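Local structure of eukaryotic translation initiation factor 2D (Homo sapiens, 5W2F) at residues V128-E133 / S165-I170; P112-L117 / H192-E197. The protein delivers tRNA to the P-site of the eukaryotic ribosome independently of GTP as a translation initiation factor, of which this chain is the C-terminal part. All coordinates share one frame; numbering follows the deposited sequence.

Interaction 1: V128-E133 / S165-I170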
loop_
_atom_site.group_PDB
_atom_site.type_symbol
_atom_site.label_atom_id
_atom_site.label_comp_id
_atom_site.label_asym_id
_atom_site.label_seq_id
_atom_site.Cartn_x
_atom_site.Cartn_y
_atom_site.Cartn_z
ATOM N N VAL A 128 -12.033 -18.681 -4.697
ATOM C CA VAL A 128 -11.083 -18.399 -3.623
ATOM C C VAL A 128 -10.700 -16.924 -3.661
ATOM O O VAL A 128 -10.331 -16.408 -4.719
ATOM C CB VAL A 128 -9.843 -19.296 -3.752
ATOM C CG1 VAL A 128 -8.847 -19.003 -2.641
ATOM C CG2 VAL A 128 -10.244 -20.785 -3.824
ATOM N N VAL A 129 -10.796 -16.264 -2.505
ATOM C CA VAL A 129 -10.615 -14.814 -2.405
ATOM C C VAL A 129 -9.519 -14.494 -1.405
ATOM O O VAL A 129 -9.665 -14.793 -0.211
ATOM C CB VAL A 129 -11.920 -14.102 -2.013
ATOM C CG1 VAL A 129 -11.748 -12.584 -2.138
ATOM C CG2 VAL A 129 -13.089 -14.609 -2.860
ATOM N N ARG A 130 -8.428 -13.905 -1.909
ATOM C CA ARG A 130 -7.237 -13.574 -1.135
ATOM C C ARG A 130 -7.087 -12.052 -1.017
ATOM O O ARG A 130 -7.449 -11.322 -1.927
ATOM C CB ARG A 130 -6.008 -14.139 -1.911
ATOM C CG ARG A 130 -4.641 -13.794 -1.347
ATOM C CD ARG A 130 -3.543 -14.360 -2.223
ATOM N NE ARG A 130 -3.515 -15.827 -2.157
ATOM C CZ ARG A 130 -2.704 -16.564 -1.409
ATOM N NH1 ARG A 130 -1.776 -16.018 -0.647
ATOM N NH2 ARG A 130 -2.834 -17.876 -1.420
ATOM N N ASN A 131 -6.514 -11.619 0.109
ATOM C CA ASN A 131 -6.132 -10.234 0.409
ATOM C C ASN A 131 -7.263 -9.317 0.817
ATOM O O ASN A 131 -7.127 -8.098 0.771
ATOM C CB ASN A 131 -5.280 -9.604 -0.703
ATOM C CG ASN A 131 -3.900 -10.157 -0.738
ATOM O OD1 ASN A 131 -3.320 -10.515 0.303
ATOM N ND2 ASN A 131 -3.331 -10.191 -1.928
ATOM N N LEU A 132 -8.357 -9.884 1.307
ATOM C CA LEU A 132 -9.440 -9.047 1.784
ATOM C C LEU A 132 -8.966 -8.146 2.919
ATOM O O LEU A 132 -9.367 -6.983 2.991
ATOM C CB LEU A 132 -10.620 -9.897 2.249
ATOM C CG LEU A 132 -11.370 -10.608 1.117
ATOM C CD1 LEU A 132 -12.252 -11.712 1.687
ATOM C CD2 LEU A 132 -12.195 -9.627 0.307
ATOM N N GLU A 133 -8.119 -8.672 3.805
ATOM C CA GLU A 133 -7.685 -7.910 4.968
ATOM C C GLU A 133 -6.832 -6.705 4.560
ATOM O O GLU A 133 -6.776 -5.725 5.281
ATOM C CB GLU A 133 -6.934 -8.817 5.955
ATOM C CG GLU A 133 -7.803 -9.972 6.512
ATOM C CD GLU A 133 -7.033 -11.266 6.946
ATOM O OE1 GLU A 133 -6.279 -11.903 6.165
ATOM O OE2 GLU A 133 -7.196 -11.689 8.097
ATOM N N SER A 165 -2.202 -14.512 6.210
ATOM C CA SER A 165 -3.486 -13.982 5.832
ATOM C C SER A 165 -4.493 -15.123 5.673
ATOM O O SER A 165 -4.138 -16.298 5.554
ATOM C CB SER A 165 -3.369 -13.185 4.519
ATOM O OG SER A 165 -3.269 -14.045 3.373
ATOM N N LEU A 166 -5.752 -14.743 5.703
ATOM C CA LEU A 166 -6.860 -15.663 5.548
ATOM C C LEU A 166 -7.500 -15.443 4.196
ATOM O O LEU A 166 -7.512 -14.324 3.670
ATOM C CB LEU A 166 -7.905 -15.392 6.611
ATOM C CG LEU A 166 -7.428 -15.578 8.057
ATOM C CD1 LEU A 166 -8.526 -15.094 8.977
ATOM C CD2 LEU A 166 -7.061 -17.016 8.309
ATOM N N GLN A 167 -8.046 -16.516 3.661
ATOM C CA GLN A 167 -8.809 -16.448 2.422
ATOM C C GLN A 167 -10.216 -16.998 2.652
ATOM O O GLN A 167 -10.464 -17.786 3.579
ATOM C CB GLN A 167 -8.121 -17.235 1.305
ATOM C CG GLN A 167 -7.967 -18.718 1.583
ATOM C CD GLN A 167 -7.196 -19.392 0.484
ATOM O OE1 GLN A 167 -6.418 -18.752 -0.218
ATOM N NE2 GLN A 167 -7.354 -20.671 0.368
ATOM N N VAL A 168 -11.144 -16.546 1.822
ATOM C CA VAL A 168 -12.494 -17.054 1.798
ATOM C C VAL A 168 -12.632 -18.005 0.622
ATOM O O VAL A 168 -12.231 -17.679 -0.489
ATOM C CB VAL A 168 -13.509 -15.916 1.676
ATOM C CG1 VAL A 168 -14.934 -16.433 1.557
ATOM C CG2 VAL A 168 -13.363 -14.951 2.843
ATOM N N GLN A 169 -13.222 -19.167 0.874
ATOM C CA GLN A 169 -13.613 -20.085 -0.176
ATOM C C GLN A 169 -15.117 -20.172 -0.229
ATOM O O GLN A 169 -15.770 -20.314 0.822
ATOM C CB GLN A 169 -12.995 -21.434 0.082
ATOM C CG GLN A 169 -11.498 -21.423 -0.098
ATOM C CD GLN A 169 -10.904 -22.823 -0.079
ATOM O OE1 GLN A 169 -11.406 -23.709 0.629
ATOM N NE2 GLN A 169 -9.827 -23.033 -0.846
ATOM N N ILE A 170 -15.660 -20.129 -1.436
ATOM C CA ILE A 170 -17.090 -20.296 -1.631
ATOM C C ILE A 170 -17.306 -21.441 -2.623
ATOM O O ILE A 170 -16.658 -21.483 -3.654
ATOM C CB ILE A 170 -17.783 -19.027 -2.178
ATOM C CG1 ILE A 170 -17.302 -17.758 -1.454
ATOM C CG2 ILE A 170 -19.302 -19.194 -2.095
ATOM C CD1 ILE A 170 -16.164 -17.040 -2.194
HETATM O O HOH W 1 -9.059 -12.775 1.810
HETATM O O HOH W 2 -5.170 -19.513 -2.446
HETATM O O HOH W 3 -5.560 -13.557 1.962
HETATM O O HOH W 4 -6.616 -11.160 3.701
#
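E133 OE1 receives two donors. The backbone N-H of L166 reaches it at 2.9 Å in a nearly straight line (177°), on the syn side of the carboxylate but 26° out of its plane. Water 4 gives the second bond and is itself held by E133 N. The other oxygen, OE2, rests against L166 CD1 at 3.8 Å. Residues 131-133 have left the strand here, and water joins them to L166. Water 3 links N131 N to L166 O and also meets S165 OG. Further along, V129 and V168 form an antiparallel hydrogen-bonded pair, with V129 N to V168 O at 2.9 Å and V168 N to V129 O at 3.1 Å. Their side chains share one face of the sheet. L132, just past the strand end, reaches V168 from this side, CD1 to V168 CG2 at 3.6 Å, the side chains crossing at about a right angle. Helix 139-150 lies here, V142 on L132 and P139 on V168. On the other face Q167 CG lies between backbone N and carbonyl carbon (chi1 62°), and the extended chain puts OE1 3.4 Å from V128 CG1. Water 2 bridges this oxygen to R130 NH2, in the guanidinium plane; NH2 also bonds P160 O. The arrangement is an antiparallel strand pair inside the mixed sheet of the SUI1 domain, with a helix on one face.

Interaction 2: P112-L117 / H192-E197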
loop_
_atom_site.group_PDB
_atom_site.type_symbol
_atom_site.label_atom_id
_atom_site.label_comp_id
_atom_site.label_asym_id
_atom_site.label_seq_id
_atom_site.Cartn_x
_atom_site.Cartn_y
_atom_site.Cartn_z
ATOM N N PRO A 112 -3.203 -6.567 -4.753
ATOM C CA PRO A 112 -4.561 -6.731 -5.218
ATOM C C PRO A 112 -5.335 -7.761 -4.424
ATOM O O PRO A 112 -4.745 -8.709 -3.879
ATOM C CB PRO A 112 -4.379 -7.232 -6.644
ATOM C CG PRO A 112 -3.084 -7.995 -6.591
ATOM C CD PRO A 112 -2.231 -7.232 -5.637
ATOM N N ILE A 113 -6.655 -7.587 -4.396
ATOM C CA ILE A 113 -7.531 -8.713 -4.027
ATOM C C ILE A 113 -7.526 -9.679 -5.211
ATOM O O ILE A 113 -7.685 -9.250 -6.359
ATOM C CB ILE A 113 -8.951 -8.248 -3.734
ATOM C CG1 ILE A 113 -8.956 -7.398 -2.473
ATOM C CG2 ILE A 113 -9.879 -9.445 -3.588
ATOM C CD1 ILE A 113 -10.244 -6.653 -2.214
ATOM N N ASP A 114 -7.278 -10.953 -4.931
ATOM C CA ASP A 114 -7.264 -11.988 -5.956
ATOM C C ASP A 114 -8.475 -12.878 -5.777
ATOM O O ASP A 114 -8.680 -13.449 -4.708
ATOM C CB ASP A 114 -5.997 -12.864 -5.889
ATOM C CG ASP A 114 -4.720 -12.074 -5.941
ATOM O OD1 ASP A 114 -4.575 -11.212 -6.827
ATOM O OD2 ASP A 114 -3.861 -12.312 -5.056
ATOM N N ILE A 115 -9.234 -13.017 -6.847
ATOM C CA ILE A 115 -10.404 -13.892 -6.919
ATOM C C ILE A 115 -10.131 -14.943 -7.972
ATOM O O ILE A 115 -9.912 -14.594 -9.132
ATOM C CB ILE A 115 -11.678 -13.139 -7.311
ATOM C CG1 ILE A 115 -11.946 -11.953 -6.394
ATOM C CG2 ILE A 115 -12.867 -14.085 -7.359
ATOM C CD1 ILE A 115 -12.782 -10.903 -7.051
ATOM N N THR A 116 -10.107 -16.207 -7.567
ATOM C CA THR A 116 -9.716 -17.262 -8.450
ATOM C C THR A 116 -10.694 -18.439 -8.386
ATOM O O THR A 116 -11.112 -18.833 -7.299
ATOM C CB THR A 116 -8.305 -17.678 -8.031
ATOM O OG1 THR A 116 -7.464 -16.498 -7.986
ATOM C CG2 THR A 116 -7.760 -18.722 -8.957
ATOM N N LEU A 117 -10.993 -19.001 -9.547
ATOM C CA LEU A 117 -11.752 -20.239 -9.654
ATOM C C LEU A 117 -10.768 -21.379 -9.610
ATOM O O LEU A 117 -9.708 -21.311 -10.227
ATOM C CB LEU A 117 -12.546 -20.252 -10.961
ATOM C CG LEU A 117 -13.669 -19.235 -10.967
ATOM C CD1 LEU A 117 -14.191 -19.013 -12.383
ATOM C CD2 LEU A 117 -14.801 -19.657 -10.034
ATOM N N HIS A 192 -7.490 -2.623 -8.570
ATOM C CA HIS A 192 -6.867 -3.359 -7.481
ATOM C C HIS A 192 -7.522 -4.691 -7.194
ATOM O O HIS A 192 -7.249 -5.307 -6.162
ATOM C CB HIS A 192 -6.828 -2.488 -6.218
ATOM C CG HIS A 192 -5.874 -1.347 -6.333
ATOM N ND1 HIS A 192 -4.563 -1.531 -6.713
ATOM C CD2 HIS A 192 -6.033 -0.017 -6.144
ATOM C CE1 HIS A 192 -3.950 -0.361 -6.741
ATOM N NE2 HIS A 192 -4.823 0.574 -6.404
ATOM N N ILE A 193 -8.332 -5.165 -8.135
ATOM C CA ILE A 193 -8.976 -6.483 -8.027
ATOM C C ILE A 193 -8.600 -7.300 -9.250
ATOM O O ILE A 193 -8.723 -6.812 -10.379
ATOM C CB ILE A 193 -10.489 -6.346 -7.911
ATOM C CG1 ILE A 193 -10.836 -5.408 -6.742
ATOM C CG2 ILE A 193 -11.153 -7.719 -7.772
ATOM C CD1 ILE A 193 -12.240 -4.935 -6.752
ATOM N N GLN A 194 -8.135 -8.520 -9.008
ATOM C CA GLN A 194 -7.784 -9.471 -10.076
ATOM C C GLN A 194 -8.726 -10.640 -10.055
ATOM O O GLN A 194 -9.037 -11.161 -8.999
ATOM C CB GLN A 194 -6.324 -9.960 -9.914
ATOM C CG GLN A 194 -5.352 -8.820 -10.189
ATOM C CD GLN A 194 -3.888 -9.231 -10.166
ATOM O OE1 GLN A 194 -3.100 -8.699 -10.946
ATOM N NE2 GLN A 194 -3.514 -10.168 -9.285
ATOM N N GLY A 195 -9.148 -11.038 -11.234
ATOM C CA GLY A 195 -9.966 -12.235 -11.438
ATOM C C GLY A 195 -11.408 -11.980 -11.845
ATOM O O GLY A 195 -12.097 -12.927 -12.266
ATOM N N LEU A 196 -11.867 -10.732 -11.771
ATOM C CA LEU A 196 -13.256 -10.465 -12.135
ATOM C C LEU A 196 -13.514 -10.732 -13.599
ATOM O O LEU A 196 -14.667 -11.021 -13.998
ATOM C CB LEU A 196 -13.676 -9.040 -11.788
ATOM C CG LEU A 196 -13.707 -8.731 -10.303
ATOM C CD1 LEU A 196 -13.899 -7.245 -10.091
ATOM C CD2 LEU A 196 -14.793 -9.549 -9.611
ATOM N N GLU A 197 -12.459 -10.638 -14.411
ATOM C CA GLU A 197 -12.557 -10.956 -15.834
ATOM C C GLU A 197 -12.888 -12.428 -16.140
ATOM O O GLU A 197 -13.225 -12.766 -17.281
ATOM C CB GLU A 197 -11.256 -10.586 -16.544
ATOM C CG GLU A 197 -10.037 -11.466 -16.239
ATOM C CD GLU A 197 -9.347 -11.198 -14.894
ATOM O OE1 GLU A 197 -9.730 -10.284 -14.123
ATOM O OE2 GLU A 197 -8.357 -11.903 -14.614
HETATM O O HOH W 5 -11.523 -15.472 -11.165
#
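The side chains of D114 and Q194 lie side by side, pointing the same way, their carboxylate and amide planes 35° apart. Q194 NE2 donates to D114 OD1 at 2.9 Å. The oxygen lies close to the amide plane, and the nitrogen comes in nearly along the C-O axis of OD1. P112 CG sits over one face of the same amide, 3.5 Å from NE2, and the proline and glutamine side chains cross obliquely. Q194 CG, anti to its carbonyl carbon (chi1 -68°), comes to 4.0 Å from P112 CB. The two backbones pair in parallel, I113 with I193 and D114 with Q194. H192 O accepts I113 N, I113 O accepts Q194 N at 2.8 Å, and Q194 O accepts I115 N, also at 2.8 Å. The ladder ends at Q194. At G195, which follows, CA lies 3.3 Å from I115 O, at a spot with no room for a side chain. Beyond it, water 5 bridges I115 O and G195 O, as the chain turns into the 3-10 segment at L196. Side chains of the opposite face are apolar. I115 CD1 touches both I193 CG2 at 3.6 Å and L196 CD2 at 3.5 Å. Helix 175-185 packs on this cluster, with L178 on I115 and L183 on I193 and L196. Strand 193-194 is a short outermost strand of the SUI1 domain sheet. It is reached from strand 166-171 through helix 175-185, a beta-alpha-beta crossover that passes over two intervening strands.

From the N terminus, the chain first builds a SWIB/MDM2 region, then enters the SUI1 sheet at 112-117 and turns back into strand 124-130, which ends within 128-133. The chain then forms helix 139-150 and strand 154-158 before 165-170 returns to pair with 128-133; interaction 1 closes this inner loop. Helix 175-185 comes next, and 192-197 comes back beside 112-117. Interaction 2 so closes an outer loop that contains all of interaction 1. The two contacts share one sheet, because strands 113-121 and 124-130 are neighbours. V128 N to T116 O and N131 ND2 to P112 O, both 2.8 Å, join them as probable hydrogen bonds.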